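Long-range contacts in chinitase A (Streptomyces coelicolor, PDB 3EBV), which probably hydrolyses internal glycosidic bonds of chitin, this chain being the family 18 glycosyl hydrolase (TIM-barrel) domain of a longer protein: residues A[178-189]-A[201-211]; A[222-230]-A[275-283]. All coordinates share one frame; numbering follows the deposited sequence.

Interaction 1. Residues A[178-189]-A[201-211]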
HETATM    1  N   MSE A 178       1.030  -4.091   4.248  1.00  8.69           N
HETATM    2  CA  MSE A 178       2.345  -4.738   4.156  1.00  8.03           C
HETATM    3  C   MSE A 178       2.448  -5.617   2.905  1.00  7.73           C
HETATM    4  O   MSE A 178       1.438  -6.141   2.412  1.00  8.37           O
HETATM    5  CB  MSE A 178       2.656  -5.575   5.427  1.00  8.48           C
HETATM    6  CG  MSE A 178       4.049  -6.178   5.375  1.00  9.15           C
HETATM    7 SE   MSE A 178       4.527  -6.858   7.170  1.00 14.85          SE
HETATM    8  CE  MSE A 178       3.441  -8.448   7.224  1.00 10.63           C
ATOM      9  N   GLN A 179       3.696  -5.738   2.404  1.00  8.11           N
ATOM     10  CA  GLN A 179       3.967  -6.560   1.234  1.00  8.30           C
ATOM     11  C   GLN A 179       4.289  -7.980   1.747  1.00  7.85           C
ATOM     12  O   GLN A 179       5.419  -8.287   2.178  1.00  9.52           O
ATOM     13  CB  GLN A 179       5.187  -6.013   0.468  1.00  8.92           C
ATOM     14  CG  GLN A 179       5.003  -4.586  -0.009  1.00 10.64           C
ATOM     15  CD  GLN A 179       6.264  -4.099  -0.727  1.00 10.85           C
ATOM     16  OE1 GLN A 179       6.844  -4.812  -1.560  1.00 11.81           O
ATOM     17  NE2 GLN A 179       6.698  -2.890  -0.387  1.00 12.36           N
ATOM     18  N   TYR A 180       3.262  -8.842   1.733  1.00  8.91           N
ATOM     19  CA  TYR A 180       3.457 -10.229   2.221  1.00  8.65           C
ATOM     20  C   TYR A 180       4.073 -11.107   1.108  1.00  9.70           C
ATOM     21  O   TYR A 180       3.514 -12.160   0.695  1.00 10.11           O
ATOM     22  CB  TYR A 180       2.104 -10.836   2.668  1.00  8.63           C
ATOM     23  CG  TYR A 180       1.502 -10.190   3.893  1.00  8.55           C
ATOM     24  CD1 TYR A 180       1.489 -10.846   5.127  1.00  9.99           C
ATOM     25  CD2 TYR A 180       0.911  -8.919   3.808  1.00  8.02           C
ATOM     26  CE1 TYR A 180       0.882 -10.268   6.256  1.00  9.55           C
ATOM     27  CE2 TYR A 180       0.353  -8.318   4.925  1.00  8.27           C
ATOM     28  CZ  TYR A 180       0.321  -8.994   6.158  1.00  9.61           C
ATOM     29  OH  TYR A 180      -0.231  -8.377   7.258  1.00  9.57           O
ATOM     30  N   TYR A 181       5.177 -10.609   0.532  1.00  8.71           N
ATOM     31  CA  TYR A 181       5.745 -11.254  -0.666  1.00  9.41           C
ATOM     32  C   TYR A 181       7.156 -10.740  -0.883  1.00 10.46           C
ATOM     33  O   TYR A 181       7.614  -9.820  -0.201  1.00 10.76           O
ATOM     34  CB  TYR A 181       4.861 -11.007  -1.903  1.00 10.21           C
ATOM     35  CG  TYR A 181       4.574  -9.544  -2.205  1.00  8.41           C
ATOM     36  CD1 TYR A 181       5.414  -8.788  -3.045  1.00  9.25           C
ATOM     37  CD2 TYR A 181       3.414  -8.943  -1.753  1.00  9.55           C
ATOM     38  CE1 TYR A 181       5.113  -7.427  -3.343  1.00  9.45           C
ATOM     39  CE2 TYR A 181       3.091  -7.603  -2.071  1.00  9.58           C
ATOM     40  CZ  TYR A 181       3.943  -6.863  -2.862  1.00  9.49           C
ATOM     41  OH  TYR A 181       3.625  -5.564  -3.111  1.00 12.35           O
ATOM     42  N   ASN A 182       7.847 -11.392  -1.824  1.00 10.28           N
ATOM     43  CA  ASN A 182       9.326 -11.226  -1.978  1.00 10.62           C
ATOM     44  C   ASN A 182      10.040 -11.322  -0.642  1.00 10.98           C
ATOM     45  O   ASN A 182      10.959 -10.558  -0.336  1.00 11.02           O
ATOM     46  CB  ASN A 182       9.701  -9.879  -2.659  1.00 10.03           C
ATOM     47  CG  ASN A 182       9.204  -9.779  -4.075  1.00 11.34           C
ATOM     48  OD1 ASN A 182       9.284 -10.745  -4.839  1.00 14.69           O
ATOM     49  ND2 ASN A 182       8.649  -8.621  -4.427  1.00 14.40           N
ATOM     50  N   SER A 183       9.635 -12.303   0.159  1.00 10.58           N
ATOM     51  CA  SER A 183      10.065 -12.396   1.552  1.00 10.25           C
ATOM     52  C   SER A 183      10.677 -13.760   1.894  1.00 10.39           C
ATOM     53  O   SER A 183      10.114 -14.777   1.511  1.00 11.46           O
ATOM     54  CB  SER A 183       8.847 -12.191   2.484  1.00 10.21           C
ATOM     55  OG  SER A 183       9.245 -12.255   3.834  1.00  9.93           O
ATOM     56  N   GLY A 184      11.756 -13.724   2.677  1.00 11.35           N
ATOM     57  CA  GLY A 184      12.248 -14.913   3.344  1.00 11.08           C
ATOM     58  C   GLY A 184      11.252 -15.321   4.449  1.00 11.34           C
ATOM     59  O   GLY A 184      10.238 -14.623   4.717  1.00 10.91           O
ATOM     60  N   THR A 185      11.552 -16.425   5.116  1.00 11.07           N
ATOM     61  CA  THR A 185      10.688 -16.841   6.232  1.00 11.72           C
ATOM     62  C   THR A 185      10.724 -15.774   7.332  1.00 11.65           C
ATOM     63  O   THR A 185      11.702 -15.016   7.498  1.00 11.53           O
ATOM     64  CB  THR A 185      11.074 -18.225   6.796  1.00 12.11           C
ATOM     65  OG1 THR A 185      12.434 -18.173   7.229  1.00 14.24           O
ATOM     66  CG2 THR A 185      10.880 -19.329   5.739  1.00 12.68           C
HETATM   67  N   MSE A 186       9.617 -15.706   8.069  1.00 10.33           N
HETATM   68  CA  MSE A 186       9.416 -14.703   9.091  1.00 10.44           C
HETATM   69  C   MSE A 186       8.754 -15.301  10.316  1.00 10.38           C
HETATM   70  O   MSE A 186       8.103 -16.340  10.204  1.00 10.99           O
HETATM   71  CB  MSE A 186       8.474 -13.615   8.540  1.00 11.44           C
HETATM   72  CG  MSE A 186       9.097 -12.804   7.402  1.00 11.84           C
HETATM   73 SE   MSE A 186      10.444 -11.560   8.109  1.00 19.72          SE
HETATM   74  CE  MSE A 186      11.709 -11.604   6.588  1.00 14.24           C
ATOM     75  N   LEU A 187       8.871 -14.638  11.461  1.00 10.15           N
ATOM     76  CA  LEU A 187       8.151 -15.094  12.669  1.00 10.41           C
ATOM     77  C   LEU A 187       6.716 -14.566  12.649  1.00 10.64           C
ATOM     78  O   LEU A 187       6.468 -13.399  12.236  1.00 11.66           O
ATOM     79  CB  LEU A 187       8.836 -14.623  13.944  1.00 11.17           C
ATOM     80  CG  LEU A 187      10.278 -15.064  14.074  1.00 13.04           C
ATOM     81  CD1 LEU A 187      10.794 -14.568  15.416  1.00 17.83           C
ATOM     82  CD2 LEU A 187      10.340 -16.580  14.071  1.00 15.96           C
ATOM     83  N   GLY A 188       5.764 -15.364  13.120  1.00 10.11           N
ATOM     84  CA  GLY A 188       4.424 -14.858  13.354  1.00  9.75           C
ATOM     85  C   GLY A 188       4.252 -14.354  14.777  1.00 10.07           C
ATOM     86  O   GLY A 188       5.223 -14.346  15.566  1.00 10.89           O
ATOM     87  N   CYS A 189       3.030 -13.911  15.114  1.00 10.04           N
ATOM     88  CA  CYS A 189       2.849 -13.351  16.467  1.00 10.92           C
ATOM     89  C   CYS A 189       2.991 -14.400  17.570  1.00 11.45           C
ATOM     90  O   CYS A 189       3.147 -14.066  18.756  1.00 13.61           O
ATOM     91  CB  CYS A 189       1.488 -12.673  16.600  1.00 12.14           C
ATOM     92  SG  CYS A 189       0.142 -13.876  16.393  1.00 12.59           S
ATOM     93  N   PHE A 201       1.145 -17.471   6.610  1.00  8.20           N
ATOM     94  CA  PHE A 201       2.056 -16.300   6.544  1.00  9.55           C
ATOM     95  C   PHE A 201       1.225 -15.031   6.630  1.00  7.81           C
ATOM     96  O   PHE A 201       1.632 -14.075   7.313  1.00  9.98           O
ATOM     97  CB  PHE A 201       2.768 -16.344   5.211  1.00 10.31           C
ATOM     98  CG  PHE A 201       3.984 -15.428   5.084  1.00  8.92           C
ATOM     99  CD1 PHE A 201       5.187 -15.709   5.729  1.00  9.79           C
ATOM    100  CD2 PHE A 201       3.904 -14.312   4.242  1.00  9.82           C
ATOM    101  CE1 PHE A 201       6.326 -14.880   5.516  1.00  9.34           C
ATOM    102  CE2 PHE A 201       5.050 -13.490   4.039  1.00  9.83           C
ATOM    103  CZ  PHE A 201       6.226 -13.757   4.643  1.00  9.95           C
ATOM    104  N   LEU A 202       0.081 -15.008   5.955  1.00  8.09           N
ATOM    105  CA  LEU A 202      -0.779 -13.823   6.007  1.00  9.13           C
ATOM    106  C   LEU A 202      -1.342 -13.604   7.404  1.00  8.89           C
ATOM    107  O   LEU A 202      -1.275 -12.513   7.969  1.00  9.27           O
ATOM    108  CB  LEU A 202      -1.913 -13.920   4.977  1.00  9.60           C
ATOM    109  CG  LEU A 202      -1.444 -14.201   3.533  1.00  9.28           C
ATOM    110  CD1 LEU A 202      -2.614 -14.232   2.577  1.00  9.17           C
ATOM    111  CD2 LEU A 202      -0.407 -13.145   3.075  1.00 12.24           C
ATOM    112  N   THR A 203      -1.951 -14.659   7.963  1.00  8.41           N
ATOM    113  CA  THR A 203      -2.647 -14.451   9.238  1.00  7.86           C
ATOM    114  C   THR A 203      -1.717 -14.264  10.425  1.00  8.41           C
ATOM    115  O   THR A 203      -1.981 -13.398  11.289  1.00  8.97           O
ATOM    116  CB  THR A 203      -3.635 -15.637   9.521  1.00  8.94           C
ATOM    117  OG1 THR A 203      -2.884 -16.869   9.531  1.00  9.27           O
ATOM    118  CG2 THR A 203      -4.694 -15.720   8.436  1.00  8.87           C
ATOM    119  N   ALA A 204      -0.653 -15.068  10.497  1.00  7.68           N
ATOM    120  CA  ALA A 204       0.277 -14.981  11.608  1.00  7.76           C
ATOM    121  C   ALA A 204       1.102 -13.695  11.641  1.00  8.15           C
ATOM    122  O   ALA A 204       1.477 -13.220  12.728  1.00  9.69           O
ATOM    123  CB  ALA A 204       1.169 -16.227  11.665  1.00  9.23           C
ATOM    124  N   LEU A 205       1.434 -13.160  10.455  1.00  8.76           N
ATOM    125  CA  LEU A 205       2.168 -11.892  10.423  1.00  8.31           C
ATOM    126  C   LEU A 205       1.208 -10.709  10.586  1.00  7.60           C
ATOM    127  O   LEU A 205       1.590  -9.731  11.249  1.00  8.43           O
ATOM    128  CB  LEU A 205       2.959 -11.759   9.106  1.00  9.13           C
ATOM    129  CG  LEU A 205       4.340 -12.429   9.135  1.00  9.16           C
ATOM    130  CD1 LEU A 205       4.307 -13.931   9.374  1.00 11.87           C
ATOM    131  CD2 LEU A 205       5.046 -12.149   7.795  1.00 10.71           C
ATOM    132  N   ALA A 206      -0.000 -10.763  10.007  1.00  7.98           N
ATOM    133  CA  ALA A 206      -0.993  -9.698  10.269  1.00  8.34           C
ATOM    134  C   ALA A 206      -1.292  -9.602  11.761  1.00  9.20           C
ATOM    135  O   ALA A 206      -1.457  -8.504  12.304  1.00  9.59           O
ATOM    136  CB  ALA A 206      -2.254  -9.928   9.478  1.00  8.46           C
ATOM    137  N   CYS A 207      -1.316 -10.741  12.433  1.00  9.54           N
ATOM    138  CA  CYS A 207      -1.546 -10.777  13.891  1.00 10.12           C
ATOM    139  C   CYS A 207      -0.547  -9.894  14.661  1.00 10.61           C
ATOM    140  O   CYS A 207      -0.895  -9.295  15.687  1.00 10.44           O
ATOM    141  CB  CYS A 207      -1.398 -12.260  14.309  1.00 10.86           C
ATOM    142  SG  CYS A 207      -1.484 -12.578  16.076  1.00 14.70           S
ATOM    143  N   ILE A 208       0.707  -9.819  14.217  1.00  9.06           N
ATOM    144  CA  ILE A 208       1.687  -9.006  14.949  1.00  8.88           C
ATOM    145  C   ILE A 208       1.197  -7.537  14.947  1.00  8.75           C
ATOM    146  O   ILE A 208       1.326  -6.831  15.958  1.00 10.37           O
ATOM    147  CB  ILE A 208       3.093  -9.061  14.281  1.00  9.47           C
ATOM    148  CG1 ILE A 208       3.627 -10.493  14.209  1.00 10.46           C
ATOM    149  CG2 ILE A 208       4.093  -8.171  15.014  1.00 10.58           C
ATOM    150  CD1 ILE A 208       4.865 -10.603  13.336  1.00 10.30           C
ATOM    151  N   GLN A 209       0.671  -7.078  13.799  1.00  8.85           N
ATOM    152  CA  GLN A 209       0.135  -5.699  13.708  1.00  9.01           C
ATOM    153  C   GLN A 209      -1.128  -5.530  14.554  1.00  9.53           C
ATOM    154  O   GLN A 209      -1.264  -4.526  15.289  1.00 10.32           O
ATOM    155  CB  GLN A 209      -0.148  -5.376  12.239  1.00  8.33           C
ATOM    156  CG  GLN A 209       1.141  -5.347  11.433  1.00 10.05           C
ATOM    157  CD  GLN A 209       0.927  -5.261   9.931  1.00  9.26           C
ATOM    158  OE1 GLN A 209       0.006  -4.604   9.458  1.00 10.26           O
ATOM    159  NE2 GLN A 209       1.797  -5.941   9.192  1.00 10.59           N
ATOM    160  N   LEU A 210      -2.044  -6.494  14.444  1.00  9.68           N
ATOM    161  CA  LEU A 210      -3.345  -6.430  15.135  1.00 10.36           C
ATOM    162  C   LEU A 210      -3.210  -6.515  16.653  1.00 11.22           C
ATOM    163  O   LEU A 210      -4.078  -5.979  17.364  1.00 12.23           O
ATOM    164  CB  LEU A 210      -4.311  -7.494  14.610  1.00  9.88           C
ATOM    165  CG  LEU A 210      -4.658  -7.381  13.112  1.00 10.74           C
ATOM    166  CD1 LEU A 210      -5.120  -8.726  12.541  1.00 12.30           C
ATOM    167  CD2 LEU A 210      -5.733  -6.269  12.941  1.00 11.40           C
ATOM    168  N   GLU A 211      -2.183  -7.211  17.123  1.00 10.75           N
ATOM    169  CA  GLU A 211      -1.905  -7.312  18.565  1.00 13.25           C
ATOM    170  C   GLU A 211      -0.904  -6.259  19.026  1.00 12.94           C
ATOM    171  O   GLU A 211      -0.623  -6.176  20.239  1.00 15.26           O
ATOM    172  CB  GLU A 211      -1.394  -8.739  18.927  1.00 12.70           C
ATOM    173  CG  GLU A 211      -2.414  -9.828  18.630  1.00 14.42           C
ATOM    174  CD  GLU A 211      -1.955 -11.218  19.112  1.00 16.82           C
ATOM    175  OE1 GLU A 211      -0.732 -11.402  19.397  1.00 18.92           O
ATOM    176  OE2 GLU A 211      -2.847 -12.114  19.178  1.00 20.59           O
TER
HETATM  177  O   HOH W   1      -0.402  -5.593   6.895  1.00  9.64           O
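L205 is the bump on helix 199-210 around which the segment 178-189 curls. Its CB meets the terminal methyl CE of M178 at 3.8 Å, branch CD2 reaches CB of M186, and branch CD1 tucks in near L187 O and G188 CA. Y180 runs antiparallel to L205, its CE1 against L205 CB, and wedges its ring against the helix, F201 O and A206 N lying at its edge. Packing is tight at the root of this wedge, where Y180 CB sits 3.4 Å from L202 CD2. M178, bent at chi3 (75°), lays CE over one face of the tyrosine, toward the rim, and so fills the corner between ring and L205. Y180 OH then joins Q209 OE1 through water 1, 2.8 Å from each of the two oxygens.

In the TIM barrel this is a β/α unit: the loop leaving strand 175-179 folds over helix 199-210, which follows it, while helix 237-249 touches L202. Further round the loop, F201 points its ring edge at S183, with CZ 3.5 Å from OG, while M186 CB and CG rest against CE1.

G188 presses its bare CA onto A204 O at 3.4 Å. That carbonyl accepts from C189 N at 2.9 Å, while I208 N bonds to L205 O instead. The C189-C207 disulfide, with its S-S torsion at 85°, clamps the end of the loop to the helix.

Interaction 2. Residues A[222-230]-A[275-283]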
ATOM      1  N   GLY A 222      -1.283  -7.203   1.636  1.00  8.98           N
ATOM      2  CA  GLY A 222      -0.737  -6.890   0.286  1.00  8.08           C
ATOM      3  C   GLY A 222      -0.104  -8.138  -0.350  1.00  8.15           C
ATOM      4  O   GLY A 222       0.740  -8.780   0.242  1.00  8.28           O
ATOM      5  N   LEU A 223      -0.537  -8.422  -1.582  1.00  8.73           N
ATOM      6  CA  LEU A 223      -0.077  -9.623  -2.309  1.00  8.98           C
ATOM      7  C   LEU A 223       0.270  -9.260  -3.750  1.00  9.86           C
ATOM      8  O   LEU A 223      -0.224  -8.269  -4.291  1.00  9.32           O
ATOM      9  CB  LEU A 223      -1.206 -10.679  -2.371  1.00  9.41           C
ATOM     10  CG  LEU A 223      -1.431 -11.631  -1.182  1.00  9.84           C
ATOM     11  CD1 LEU A 223      -0.162 -12.378  -0.840  1.00 10.33           C
ATOM     12  CD2 LEU A 223      -2.009 -10.844   0.058  1.00 10.15           C
ATOM     13  N   PRO A 224       1.063 -10.123  -4.419  1.00  9.28           N
ATOM     14  CA  PRO A 224       1.284  -9.927  -5.872  1.00 10.05           C
ATOM     15  C   PRO A 224      -0.006 -10.293  -6.620  1.00 11.20           C
ATOM     16  O   PRO A 224      -0.701 -11.280  -6.257  1.00 10.45           O
ATOM     17  CB  PRO A 224       2.401 -10.956  -6.212  1.00  9.77           C
ATOM     18  CG  PRO A 224       2.997 -11.371  -4.867  1.00  9.69           C
ATOM     19  CD  PRO A 224       1.756 -11.317  -3.941  1.00  9.66           C
ATOM     20  N   ALA A 225      -0.292  -9.571  -7.703  1.00  9.86           N
ATOM     21  CA  ALA A 225      -1.515  -9.839  -8.468  1.00 10.65           C
ATOM     22  C   ALA A 225      -1.490 -11.178  -9.217  1.00 11.12           C
ATOM     23  O   ALA A 225      -2.540 -11.716  -9.569  1.00 12.60           O
ATOM     24  CB  ALA A 225      -1.778  -8.709  -9.474  1.00 11.58           C
ATOM     25  N   SER A 226      -0.280 -11.617  -9.543  1.00 11.57           N
ATOM     26  CA  SER A 226      -0.047 -12.816 -10.359  1.00 11.21           C
ATOM     27  C   SER A 226       1.379 -13.298 -10.110  1.00 11.89           C
ATOM     28  O   SER A 226       2.161 -12.618  -9.442  1.00 12.15           O
ATOM     29  CB  SER A 226      -0.185 -12.452 -11.860  1.00 12.52           C
ATOM     30  OG  SER A 226       0.971 -11.736 -12.291  1.00 12.30           O
ATOM     31  N   THR A 227       1.753 -14.474 -10.656  1.00 12.62           N
ATOM     32  CA  THR A 227       3.139 -14.937 -10.495  1.00 14.23           C
ATOM     33  C   THR A 227       4.136 -14.066 -11.259  1.00 13.40           C
ATOM     34  O   THR A 227       5.358 -14.107 -10.978  1.00 15.70           O
ATOM     35  CB  THR A 227       3.343 -16.417 -10.958  1.00 15.33           C
ATOM     36  OG1 THR A 227       2.824 -16.535 -12.278  1.00 18.78           O
ATOM     37  CG2 THR A 227       2.598 -17.371 -10.008  1.00 17.31           C
ATOM     38  N   ARG A 228       3.617 -13.250 -12.189  1.00 13.25           N
ATOM     39  CA  ARG A 228       4.508 -12.335 -12.961  1.00 13.60           C
ATOM     40  C   ARG A 228       4.879 -11.082 -12.160  1.00 13.79           C
ATOM     41  O   ARG A 228       5.824 -10.370 -12.493  1.00 14.85           O
ATOM     42  CB  ARG A 228       3.905 -11.969 -14.310  1.00 14.75           C
ATOM     43  CG  ARG A 228       3.712 -13.164 -15.227  1.00 18.78           C
ATOM     44  CD  ARG A 228       3.223 -12.701 -16.596  1.00 25.84           C
ATOM     45  NE  ARG A 228       2.645 -13.816 -17.341  1.00 31.53           N
ATOM     46  CZ  ARG A 228       3.340 -14.643 -18.120  1.00 36.64           C
ATOM     47  NH1 ARG A 228       4.654 -14.470 -18.291  1.00 38.06           N
ATOM     48  NH2 ARG A 228       2.717 -15.637 -18.748  1.00 38.32           N
ATOM     49  N   ALA A 229       4.118 -10.827 -11.095  1.00 12.55           N
ATOM     50  CA  ALA A 229       4.197  -9.538 -10.372  1.00 12.04           C
ATOM     51  C   ALA A 229       5.263  -9.497  -9.280  1.00 12.68           C
ATOM     52  O   ALA A 229       5.526  -8.435  -8.725  1.00 13.86           O
ATOM     53  CB  ALA A 229       2.815  -9.173  -9.784  1.00 12.90           C
ATOM     54  N   ALA A 230       5.803 -10.662  -8.907  1.00 12.05           N
ATOM     55  CA  ALA A 230       6.787 -10.747  -7.839  1.00 12.72           C
ATOM     56  C   ALA A 230       7.630 -12.005  -8.013  1.00 13.96           C
ATOM     57  O   ALA A 230       7.170 -12.942  -8.679  1.00 16.39           O
ATOM     58  CB  ALA A 230       6.072 -10.767  -6.453  1.00 13.65           C
ATOM     59  N   TRP A 275      -0.365  -5.757 -13.684  1.00 10.72           N
ATOM     60  CA  TRP A 275      -0.212  -7.202 -13.710  1.00 10.49           C
ATOM     61  C   TRP A 275      -1.574  -7.893 -13.524  1.00  9.92           C
ATOM     62  O   TRP A 275      -1.823  -8.941 -14.137  1.00 10.84           O
ATOM     63  CB  TRP A 275       0.777  -7.673 -12.648  1.00 11.21           C
ATOM     64  CG  TRP A 275       2.202  -7.347 -12.936  1.00 11.71           C
ATOM     65  CD1 TRP A 275       3.044  -6.617 -12.157  1.00 10.71           C
ATOM     66  CD2 TRP A 275       2.963  -7.750 -14.082  1.00 11.12           C
ATOM     67  NE1 TRP A 275       4.302  -6.548 -12.723  1.00 11.98           N
ATOM     68  CE2 TRP A 275       4.273  -7.223 -13.920  1.00 11.46           C
ATOM     69  CE3 TRP A 275       2.675  -8.538 -15.218  1.00 12.71           C
ATOM     70  CZ2 TRP A 275       5.309  -7.424 -14.876  1.00 12.27           C
ATOM     71  CZ3 TRP A 275       3.703  -8.716 -16.188  1.00 11.72           C
ATOM     72  CH2 TRP A 275       5.004  -8.176 -15.990  1.00 12.19           C
ATOM     73  N   ASP A 276      -2.476  -7.293 -12.739  1.00 10.59           N
ATOM     74  CA  ASP A 276      -3.837  -7.867 -12.596  1.00 10.98           C
ATOM     75  C   ASP A 276      -4.512  -7.956 -13.993  1.00 10.37           C
ATOM     76  O   ASP A 276      -5.086  -8.990 -14.350  1.00 11.86           O
ATOM     77  CB  ASP A 276      -4.611  -6.964 -11.602  1.00 10.86           C
ATOM     78  CG  ASP A 276      -6.049  -7.417 -11.260  1.00 10.67           C
ATOM     79  OD1 ASP A 276      -6.318  -8.638 -11.145  1.00 11.54           O
ATOM     80  OD2 ASP A 276      -6.856  -6.456 -11.076  1.00 12.43           O
ATOM     81  N   ALA A 277      -4.362  -6.889 -14.774  1.00  9.96           N
ATOM     82  CA  ALA A 277      -4.975  -6.807 -16.133  1.00 10.69           C
ATOM     83  C   ALA A 277      -4.352  -7.847 -17.061  1.00 11.19           C
ATOM     84  O   ALA A 277      -5.087  -8.508 -17.831  1.00 12.04           O
ATOM     85  CB  ALA A 277      -4.791  -5.424 -16.701  1.00 11.65           C
ATOM     86  N   THR A 278      -3.019  -7.999 -17.007  1.00 10.19           N
ATOM     87  CA  THR A 278      -2.368  -9.055 -17.790  1.00 10.69           C
ATOM     88  C   THR A 278      -2.973 -10.415 -17.477  1.00 11.29           C
ATOM     89  O   THR A 278      -3.132 -11.293 -18.364  1.00 11.92           O
ATOM     90  CB  THR A 278      -0.848  -9.016 -17.572  1.00 10.60           C
ATOM     91  OG1 THR A 278      -0.353  -7.834 -18.233  1.00 12.15           O
ATOM     92  CG2 THR A 278      -0.166 -10.297 -18.120  1.00 11.40           C
ATOM     93  N   ALA A 279      -3.351 -10.598 -16.195  1.00 11.32           N
ATOM     94  CA  ALA A 279      -3.931 -11.873 -15.726  1.00 11.99           C
ATOM     95  C   ALA A 279      -5.467 -11.839 -15.721  1.00 12.34           C
ATOM     96  O   ALA A 279      -6.096 -12.553 -14.928  1.00 14.40           O
ATOM     97  CB  ALA A 279      -3.379 -12.227 -14.302  1.00 12.23           C
ATOM     98  N   GLY A 280      -6.086 -11.039 -16.588  1.00 11.73           N
ATOM     99  CA  GLY A 280      -7.549 -11.102 -16.801  1.00 12.05           C
ATOM    100  C   GLY A 280      -8.386 -10.551 -15.664  1.00 11.91           C
ATOM    101  O   GLY A 280      -9.588 -10.842 -15.579  1.00 12.59           O
ATOM    102  N   ASN A 281      -7.734  -9.773 -14.791  1.00 11.10           N
ATOM    103  CA  ASN A 281      -8.412  -9.189 -13.601  1.00 11.77           C
ATOM    104  C   ASN A 281      -8.931 -10.284 -12.663  1.00 11.19           C
ATOM    105  O   ASN A 281      -9.884 -10.020 -11.897  1.00 12.00           O
ATOM    106  CB  ASN A 281      -9.504  -8.202 -13.987  1.00 11.67           C
ATOM    107  CG  ASN A 281      -8.946  -7.002 -14.716  1.00 12.21           C
ATOM    108  OD1 ASN A 281      -7.818  -6.579 -14.446  1.00 13.23           O
ATOM    109  ND2 ASN A 281      -9.743  -6.426 -15.623  1.00 13.28           N
ATOM    110  N   ALA A 282      -8.361 -11.486 -12.726  1.00 11.65           N
ATOM    111  CA  ALA A 282      -8.822 -12.579 -11.844  1.00 11.77           C
ATOM    112  C   ALA A 282      -8.645 -12.187 -10.372  1.00 12.22           C
ATOM    113  O   ALA A 282      -9.568 -12.414  -9.544  1.00 13.59           O
ATOM    114  CB  ALA A 282      -8.064 -13.850 -12.146  1.00 12.32           C
ATOM    115  N   TRP A 283      -7.525 -11.577 -10.037  1.00 12.06           N
ATOM    116  CA  TRP A 283      -7.261 -11.275  -8.614  1.00 11.67           C
ATOM    117  C   TRP A 283      -8.273 -10.239  -8.122  1.00 12.53           C
ATOM    118  O   TRP A 283      -8.944 -10.455  -7.083  1.00 12.64           O
ATOM    119  CB  TRP A 283      -5.807 -10.799  -8.440  1.00 12.10           C
ATOM    120  CG  TRP A 283      -5.304 -10.751  -7.013  1.00 10.22           C
ATOM    121  CD1 TRP A 283      -4.528 -11.689  -6.397  1.00 13.03           C
ATOM    122  CD2 TRP A 283      -5.519  -9.698  -6.064  1.00 11.02           C
ATOM    123  NE1 TRP A 283      -4.245 -11.297  -5.089  1.00 11.75           N
ATOM    124  CE2 TRP A 283      -4.847 -10.085  -4.852  1.00 10.06           C
ATOM    125  CE3 TRP A 283      -6.245  -8.494  -6.080  1.00 11.61           C
ATOM    126  CZ2 TRP A 283      -4.852  -9.271  -3.703  1.00 11.16           C
ATOM    127  CZ3 TRP A 283      -6.235  -7.673  -4.949  1.00 11.42           C
ATOM    128  CH2 TRP A 283      -5.569  -8.088  -3.760  1.00 11.55           C
TER
HETATM  129  O   HOH W   2      -1.934 -13.111  -4.509  1.00 10.55           O
HETATM  130  O   HOH W   3       0.162 -10.954 -14.690  1.00 13.33           O
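S226 OG is held from two directions: R228 N donates to it at 3.1 Å, forming an ST turn, and water 3 lies 2.6 Å from it. The same water donates to W275 O, tying the turn to helix 273-278. In this TIM barrel, S226 belongs to the loop leaving strand 219-224, and the partners follow the next strand, 267-271, which pairs with it. The type I turn S226-A229 covers one face of the W275 indole. A229 CA stands 3.8 Å from the centroid of the five-membered ring and R228 CB 4.1 Å from that of the six-membered ring, both CH-pi contacts, with R228 O over the same system. A229 CB adds a close touch on W275 CD1 at 3.5 Å.

Deeper in, A225 CB abuts the backbone of D276 at its N. The carboxylate of D276 turns elsewhere, to S284 and Y30. A Schellman motif with G280 at C-prime ends that helix and leads on to W283. With CG anti to the backbone N (chi1 -167°), W283 presents one face of its indole to A225 CA and lies near L223 CB. Water 2 completes the joint, accepting from W283 NE1 at 3.0 Å and donating to P224 O at 2.8 Å.

Overall arrangement
Both contacts are partly buried: in interaction 1 Y180 and L205 are buried while L187 and E211 are exposed; in interaction 2 L223, A225 and W283 are buried and R228 is exposed. They sit on neighbouring strands of the one barrel, and the start of the loop after 175-179 meets strand 219-224, where Y180 N probably hydrogen-bonds to G222 O. Interaction 1 binds a loop to the next helix in the chain; interaction 2 joins one strand's loop to the helices behind the following strand. Interaction 1 adds a direct backbone bond and a disulfide to aliphatic and aromatic packing and one water bridge; interaction 2 has no direct hydrogen bond and joins through two indoles and two water bridges.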